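Hypothetical protein CC0527 (Caulobacter vibrioides, PDB 2O0Q) is of unknown function, a small DUF952 protein possibly related to ADP-ribosyl-transferring enzymes. Local coordinates at residues K71-R76 against H83-L88; L8-W13 against E96-L101. All coordinates share one frame; numbering follows the deposited sequence.

Contact 1 of 2, residues K71-R76 against H83-L88; sequences KWEASR and HLYRPL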
loop_
_atom_site.group_PDB
_atom_site.type_symbol
_atom_site.label_atom_id
_atom_site.label_comp_id
_atom_site.label_asym_id
_atom_site.label_seq_id
_atom_site.Cartn_x
_atom_site.Cartn_y
_atom_site.Cartn_z
ATOM N N LYS A 71 -5.143 -12.115 -3.470
ATOM C CA LYS A 71 -4.362 -13.339 -3.496
ATOM C C LYS A 71 -3.070 -13.123 -2.723
ATOM O O LYS A 71 -2.420 -12.083 -2.866
ATOM C CB LYS A 71 -4.022 -13.731 -4.938
ATOM C CG LYS A 71 -5.219 -13.899 -5.860
ATOM C CD LYS A 71 -4.762 -14.261 -7.268
ATOM C CE LYS A 71 -5.933 -14.365 -8.236
ATOM N NZ LYS A 71 -5.476 -14.601 -9.640
ATOM N N TRP A 72 -2.717 -14.094 -1.891
ATOM C CA TRP A 72 -1.478 -14.025 -1.120
ATOM C C TRP A 72 -0.489 -14.881 -1.881
ATOM O O TRP A 72 -0.630 -16.100 -1.936
ATOM C CB TRP A 72 -1.681 -14.573 0.289
ATOM C CG TRP A 72 -2.524 -13.673 1.132
ATOM C CD1 TRP A 72 -3.891 -13.619 1.170
ATOM C CD2 TRP A 72 -2.057 -12.669 2.035
ATOM N NE1 TRP A 72 -4.302 -12.641 2.044
ATOM C CE2 TRP A 72 -3.195 -12.043 2.589
ATOM C CE3 TRP A 72 -0.787 -12.236 2.430
ATOM C CZ2 TRP A 72 -3.098 -11.004 3.520
ATOM C CZ3 TRP A 72 -0.691 -11.204 3.354
ATOM C CH2 TRP A 72 -1.841 -10.600 3.889
ATOM N N GLU A 73 0.507 -14.237 -2.479
ATOM C CA GLU A 73 1.487 -14.954 -3.282
ATOM C C GLU A 73 2.907 -14.902 -2.736
ATOM O O GLU A 73 3.406 -13.833 -2.376
ATOM C CB GLU A 73 1.453 -14.405 -4.707
ATOM C CG GLU A 73 0.068 -14.465 -5.330
ATOM C CD GLU A 73 0.047 -14.003 -6.775
ATOM O OE1 GLU A 73 -0.081 -12.787 -7.015
ATOM O OE2 GLU A 73 0.171 -14.862 -7.672
ATOM N N ALA A 74 3.545 -16.068 -2.680
ATOM C CA ALA A 74 4.922 -16.196 -2.200
ATOM C C ALA A 74 5.841 -15.360 -3.084
ATOM O O ALA A 74 5.998 -15.635 -4.280
ATOM C CB ALA A 74 5.350 -17.656 -2.237
ATOM N N SER A 75 6.457 -14.343 -2.496
ATOM C CA SER A 75 7.326 -13.456 -3.258
ATOM C C SER A 75 8.657 -13.169 -2.560
ATOM O O SER A 75 9.444 -14.079 -2.302
ATOM C CB SER A 75 6.564 -12.148 -3.541
ATOM O OG SER A 75 7.312 -11.254 -4.342
ATOM N N ARG A 76 8.893 -11.897 -2.255
ATOM C CA ARG A 76 10.126 -11.441 -1.614
ATOM C C ARG A 76 10.526 -12.230 -0.374
ATOM O O ARG A 76 9.776 -12.307 0.599
ATOM C CB ARG A 76 9.986 -9.956 -1.256
ATOM C CG ARG A 76 11.301 -9.222 -1.070
ATOM C CD ARG A 76 11.054 -7.713 -1.022
ATOM N NE ARG A 76 10.424 -7.286 0.224
ATOM C CZ ARG A 76 9.566 -6.273 0.328
ATOM N NH1 ARG A 76 9.214 -5.573 -0.744
ATOM N NH2 ARG A 76 9.074 -5.938 1.513
ATOM N N HIS A 83 -1.788 -9.491 -2.967
ATOM C CA HIS A 83 -1.942 -8.917 -4.301
ATOM C C HIS A 83 -3.441 -8.819 -4.621
ATOM O O HIS A 83 -4.141 -9.834 -4.642
ATOM C CB HIS A 83 -1.256 -9.807 -5.348
ATOM C CG HIS A 83 0.236 -9.894 -5.205
ATOM N ND1 HIS A 83 0.978 -8.978 -4.492
ATOM C CD2 HIS A 83 1.129 -10.748 -5.761
ATOM C CE1 HIS A 83 2.265 -9.260 -4.618
ATOM N NE2 HIS A 83 2.383 -10.328 -5.385
ATOM N N LEU A 84 -3.929 -7.605 -4.879
ATOM C CA LEU A 84 -5.349 -7.401 -5.175
ATOM C C LEU A 84 -5.580 -7.286 -6.678
ATOM O O LEU A 84 -5.172 -6.312 -7.310
ATOM C CB LEU A 84 -5.872 -6.142 -4.468
ATOM C CG LEU A 84 -7.377 -5.874 -4.612
ATOM C CD1 LEU A 84 -8.165 -7.033 -4.011
ATOM C CD2 LEU A 84 -7.742 -4.561 -3.923
ATOM N N TYR A 85 -6.244 -8.292 -7.236
ATOM C CA TYR A 85 -6.513 -8.337 -8.663
ATOM C C TYR A 85 -7.783 -7.607 -9.074
ATOM O O TYR A 85 -8.640 -8.159 -9.771
ATOM C CB TYR A 85 -6.554 -9.792 -9.135
ATOM C CG TYR A 85 -5.185 -10.437 -9.165
ATOM C CD1 TYR A 85 -4.499 -10.740 -7.987
ATOM C CD2 TYR A 85 -4.552 -10.698 -10.378
ATOM C CE1 TYR A 85 -3.206 -11.287 -8.026
ATOM C CE2 TYR A 85 -3.274 -11.239 -10.425
ATOM C CZ TYR A 85 -2.607 -11.530 -9.256
ATOM O OH TYR A 85 -1.345 -12.071 -9.336
ATOM N N ARG A 86 -7.882 -6.356 -8.637
ATOM C CA ARG A 86 -9.011 -5.484 -8.944
ATOM C C ARG A 86 -8.727 -4.149 -8.275
ATOM O O ARG A 86 -7.929 -4.076 -7.343
ATOM C CB ARG A 86 -10.322 -6.057 -8.396
ATOM C CG ARG A 86 -10.434 -6.106 -6.870
ATOM C CD ARG A 86 -11.864 -6.479 -6.468
ATOM N NE ARG A 86 -12.062 -6.652 -5.030
ATOM C CZ ARG A 86 -12.070 -5.668 -4.132
ATOM N NH1 ARG A 86 -11.886 -4.406 -4.504
ATOM N NH2 ARG A 86 -12.274 -5.952 -2.852
ATOM N N PRO A 87 -9.364 -3.070 -8.746
ATOM C CA PRO A 87 -9.100 -1.780 -8.103
ATOM C C PRO A 87 -9.534 -1.778 -6.638
ATOM O O PRO A 87 -10.451 -2.507 -6.248
ATOM C CB PRO A 87 -9.889 -0.790 -8.966
ATOM C CG PRO A 87 -10.955 -1.644 -9.604
ATOM C CD PRO A 87 -10.229 -2.913 -9.924
ATOM N N LEU A 88 -8.853 -0.977 -5.823
ATOM C CA LEU A 88 -9.184 -0.878 -4.407
ATOM C C LEU A 88 -10.199 0.236 -4.212
ATOM O O LEU A 88 -9.949 1.387 -4.564
ATOM C CB LEU A 88 -7.932 -0.579 -3.584
ATOM C CG LEU A 88 -8.090 -0.318 -2.088
ATOM C CD1 LEU A 88 -8.508 -1.601 -1.387
ATOM C CD2 LEU A 88 -6.775 0.194 -1.530
#
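His83 and Lys71 face each other as an antiparallel hydrogen-bonded pair: Lys71 N gives to His83 O at 2.8 Å, almost perfectly straight at 178°, and His83 N returns a bond to Lys71 O at 2.7 Å. The imidazole leaves the sheet on the same face as the lysine side chain, where it stacks on Phe33 and meets His35; the methylenes of Glu73 pack alongside it, CB lying 3.8 Å from His83 CD2. This is the open end of the beta hairpin made by strands 70-74 and 80-84, with 70-74 as the outermost strand of the six-stranded antiparallel sheet. At Leu84 the second strand stops, its side chain turned from Lys71-Arg76 while its backbone pairs with Ile34. Tyr85 then sits at the centre of an inverse gamma turn, and its ring swings back over the hairpin. Lys71, extended beyond CG with chi2 to chi4 all near 180°, runs across one face of that ring: CD comes within 3.4 Å of Tyr85 CE1, and NZ stands 4.0 Å from the ring centroid, 6° off the normal, a cation-pi contact. Tyr85 OH donates to Glu73 OE1, though that oxygen's modelled position is doubtful.

Contact 2 of 2, residues L8-W13 against E96-L101; sequences LSRAEW and EADLDL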
loop_
_atom_site.group_PDB
_atom_site.type_symbol
_atom_site.label_atom_id
_atom_site.label_comp_id
_atom_site.label_asym_id
_atom_site.label_seq_id
_atom_site.Cartn_x
_atom_site.Cartn_y
_atom_site.Cartn_z
ATOM N N LEU A 8 1.354 5.114 -1.535
ATOM C CA LEU A 8 1.196 5.818 -2.804
ATOM C C LEU A 8 1.322 7.320 -2.603
ATOM O O LEU A 8 1.238 7.822 -1.478
ATOM C CB LEU A 8 -0.159 5.489 -3.456
ATOM C CG LEU A 8 -1.435 6.226 -3.021
ATOM C CD1 LEU A 8 -2.577 5.811 -3.930
ATOM C CD2 LEU A 8 -1.784 5.915 -1.590
ATOM N N SER A 9 1.531 8.040 -3.697
ATOM C CA SER A 9 1.677 9.489 -3.628
ATOM C C SER A 9 0.346 10.153 -3.302
ATOM O O SER A 9 -0.722 9.585 -3.540
ATOM C CB SER A 9 2.195 10.031 -4.964
ATOM O OG SER A 9 1.199 9.954 -5.973
ATOM N N ARG A 10 0.415 11.359 -2.750
ATOM C CA ARG A 10 -0.789 12.114 -2.417
ATOM C C ARG A 10 -1.590 12.356 -3.700
ATOM O O ARG A 10 -2.822 12.283 -3.705
ATOM C CB ARG A 10 -0.399 13.443 -1.761
ATOM C CG ARG A 10 -1.504 14.502 -1.706
ATOM C CD ARG A 10 -2.787 13.989 -1.070
ATOM N NE ARG A 10 -2.617 13.584 0.323
ATOM C CZ ARG A 10 -3.620 13.211 1.112
ATOM N NH1 ARG A 10 -4.860 13.196 0.639
ATOM N NH2 ARG A 10 -3.390 12.846 2.368
ATOM N N ALA A 11 -0.884 12.626 -4.792
ATOM C CA ALA A 11 -1.542 12.866 -6.073
ATOM C C ALA A 11 -2.387 11.661 -6.468
ATOM O O ALA A 11 -3.546 11.800 -6.856
ATOM C CB ALA A 11 -0.501 13.145 -7.152
ATOM N N GLU A 12 -1.802 10.474 -6.363
ATOM C CA GLU A 12 -2.517 9.264 -6.726
ATOM C C GLU A 12 -3.712 8.997 -5.824
ATOM O O GLU A 12 -4.755 8.530 -6.293
ATOM C CB GLU A 12 -1.551 8.077 -6.732
ATOM C CG GLU A 12 -0.595 8.117 -7.921
ATOM C CD GLU A 12 0.527 7.106 -7.812
ATOM O OE1 GLU A 12 1.293 7.183 -6.829
ATOM O OE2 GLU A 12 0.645 6.240 -8.709
ATOM N N TRP A 13 -3.577 9.305 -4.538
ATOM C CA TRP A 13 -4.675 9.086 -3.606
ATOM C C TRP A 13 -5.815 10.072 -3.889
ATOM O O TRP A 13 -6.985 9.687 -3.890
ATOM C CB TRP A 13 -4.184 9.226 -2.160
ATOM C CG TRP A 13 -5.242 8.953 -1.117
ATOM C CD1 TRP A 13 -5.492 9.695 0.001
ATOM C CD2 TRP A 13 -6.182 7.866 -1.093
ATOM N NE1 TRP A 13 -6.529 9.145 0.718
ATOM C CE2 TRP A 13 -6.971 8.022 0.071
ATOM C CE3 TRP A 13 -6.434 6.778 -1.940
ATOM C CZ2 TRP A 13 -7.998 7.130 0.411
ATOM C CZ3 TRP A 13 -7.461 5.886 -1.601
ATOM C CH2 TRP A 13 -8.228 6.073 -0.434
ATOM N N GLU A 96 -6.071 6.276 6.731
ATOM C CA GLU A 96 -4.941 6.795 5.978
ATOM C C GLU A 96 -4.081 7.677 6.865
ATOM O O GLU A 96 -4.513 8.112 7.934
ATOM C CB GLU A 96 -5.424 7.603 4.773
ATOM C CG GLU A 96 -6.379 8.732 5.121
ATOM C CD GLU A 96 -6.694 9.606 3.922
ATOM O OE1 GLU A 96 -5.841 10.439 3.549
ATOM O OE2 GLU A 96 -7.789 9.451 3.341
ATOM N N ALA A 97 -2.866 7.946 6.403
ATOM C CA ALA A 97 -1.931 8.773 7.149
ATOM C C ALA A 97 -0.861 9.312 6.222
ATOM O O ALA A 97 -0.426 8.623 5.292
ATOM C CB ALA A 97 -1.287 7.952 8.254
ATOM N N ASP A 98 -0.442 10.550 6.461
ATOM C CA ASP A 98 0.606 11.139 5.643
ATOM C C ASP A 98 1.926 10.736 6.276
ATOM O O ASP A 98 2.106 10.853 7.486
ATOM C CB ASP A 98 0.475 12.660 5.600
ATOM C CG ASP A 98 -0.837 13.111 4.992
ATOM O OD1 ASP A 98 -1.268 12.516 3.980
ATOM O OD2 ASP A 98 -1.432 14.070 5.526
ATOM N N LEU A 99 2.846 10.254 5.452
ATOM C CA LEU A 99 4.142 9.790 5.927
ATOM C C LEU A 99 5.242 10.840 5.938
ATOM O O LEU A 99 5.227 11.783 5.146
ATOM C CB LEU A 99 4.597 8.603 5.079
ATOM C CG LEU A 99 3.707 7.360 5.104
ATOM C CD1 LEU A 99 4.202 6.359 4.075
ATOM C CD2 LEU A 99 3.718 6.753 6.500
ATOM N N ASP A 100 6.192 10.654 6.852
ATOM C CA ASP A 100 7.346 11.533 7.000
ATOM C C ASP A 100 8.580 10.692 6.673
ATOM O O ASP A 100 8.571 9.478 6.857
ATOM C CB ASP A 100 7.475 12.050 8.440
ATOM C CG ASP A 100 6.294 12.901 8.874
ATOM O OD1 ASP A 100 5.919 13.825 8.123
ATOM O OD2 ASP A 100 5.752 12.650 9.972
ATOM N N LEU A 101 9.636 11.341 6.198
ATOM C CA LEU A 101 10.879 10.649 5.847
ATOM C C LEU A 101 11.905 10.778 6.967
ATOM O O LEU A 101 11.910 11.776 7.692
ATOM C CB LEU A 101 11.469 11.257 4.575
ATOM C CG LEU A 101 11.125 10.742 3.173
ATOM C CD1 LEU A 101 9.720 10.195 3.097
ATOM C CD2 LEU A 101 11.335 11.878 2.189
HETATM O O HOH W 1 -0.381 14.410 1.630
HETATM O O HOH W 2 -7.135 12.418 2.180
#
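A salt-bridge network ties the first turn of helix 10-19 to the edge strand 93-98, with Arg10 and Trp13 reaching across from the helix to Glu96 and Asp98. Arg10 bends twice on its way, at chi2 (53°) and chi3 (62°), which carries the guanidinium round to the acidic side chains of the strand. There Arg10 NH2 donates to the syn lone pair of Asp98 OD1 at 2.7 Å, with the oxygen at the guanidinium edge and almost exactly in its plane, although the carboxylate itself is turned steeply against that plane. The same nitrogen makes a second, long ion pair of 3.6 Å with Glu96 OE1. Two waters fill in the network: one accepts from Arg10 NE and gives a weak bond to Asp98 OD1, the other accepts from Arg10 NH1 and donates to Glu96 OE1 at 2.7 Å. Arg10 NH1 also pairs with Asp14, one turn along the helix.

Glu96 is shared with the buried Trp13. Its OE2 lies at the indole edge, 2.9 Å from Trp13 NE1, and receives that N-H from above the carboxylate plane, so the indole N-H of a buried tryptophan is met by an exposed glutamate. Trp13 also packs on Val57 and Leu59 of strand 56-62. Ser9 is the N-cap of the helix: Glu12 N donates to Ser9 OG at 3.1 Å, and Glu12 OE1 in turn accepts from both Ser9 N and Ser9 OG. These reciprocal bonds between N-cap and third helical residue are those of a capping box.

Both contacts reach the six-stranded sheet through its outermost strands, contact 1 through 70-74 and contact 2 through 93-98, on opposite sides of the chain's centre with their own centres about 20 Å apart. Each is partly buried and combines one buried residue, His83 or Trp13, with more exposed polar neighbours. Contact 1 joins strands adjacent in sequence and in the sheet, so main-chain pairing comes first, with a lysine-tyrosine cation-pi contact added beyond it. Contact 2 brings together a helix and a strand far apart in the chain; side chains and bridging waters do the joining, through charge and an indole N-H, with no main-chain bond between the two segments.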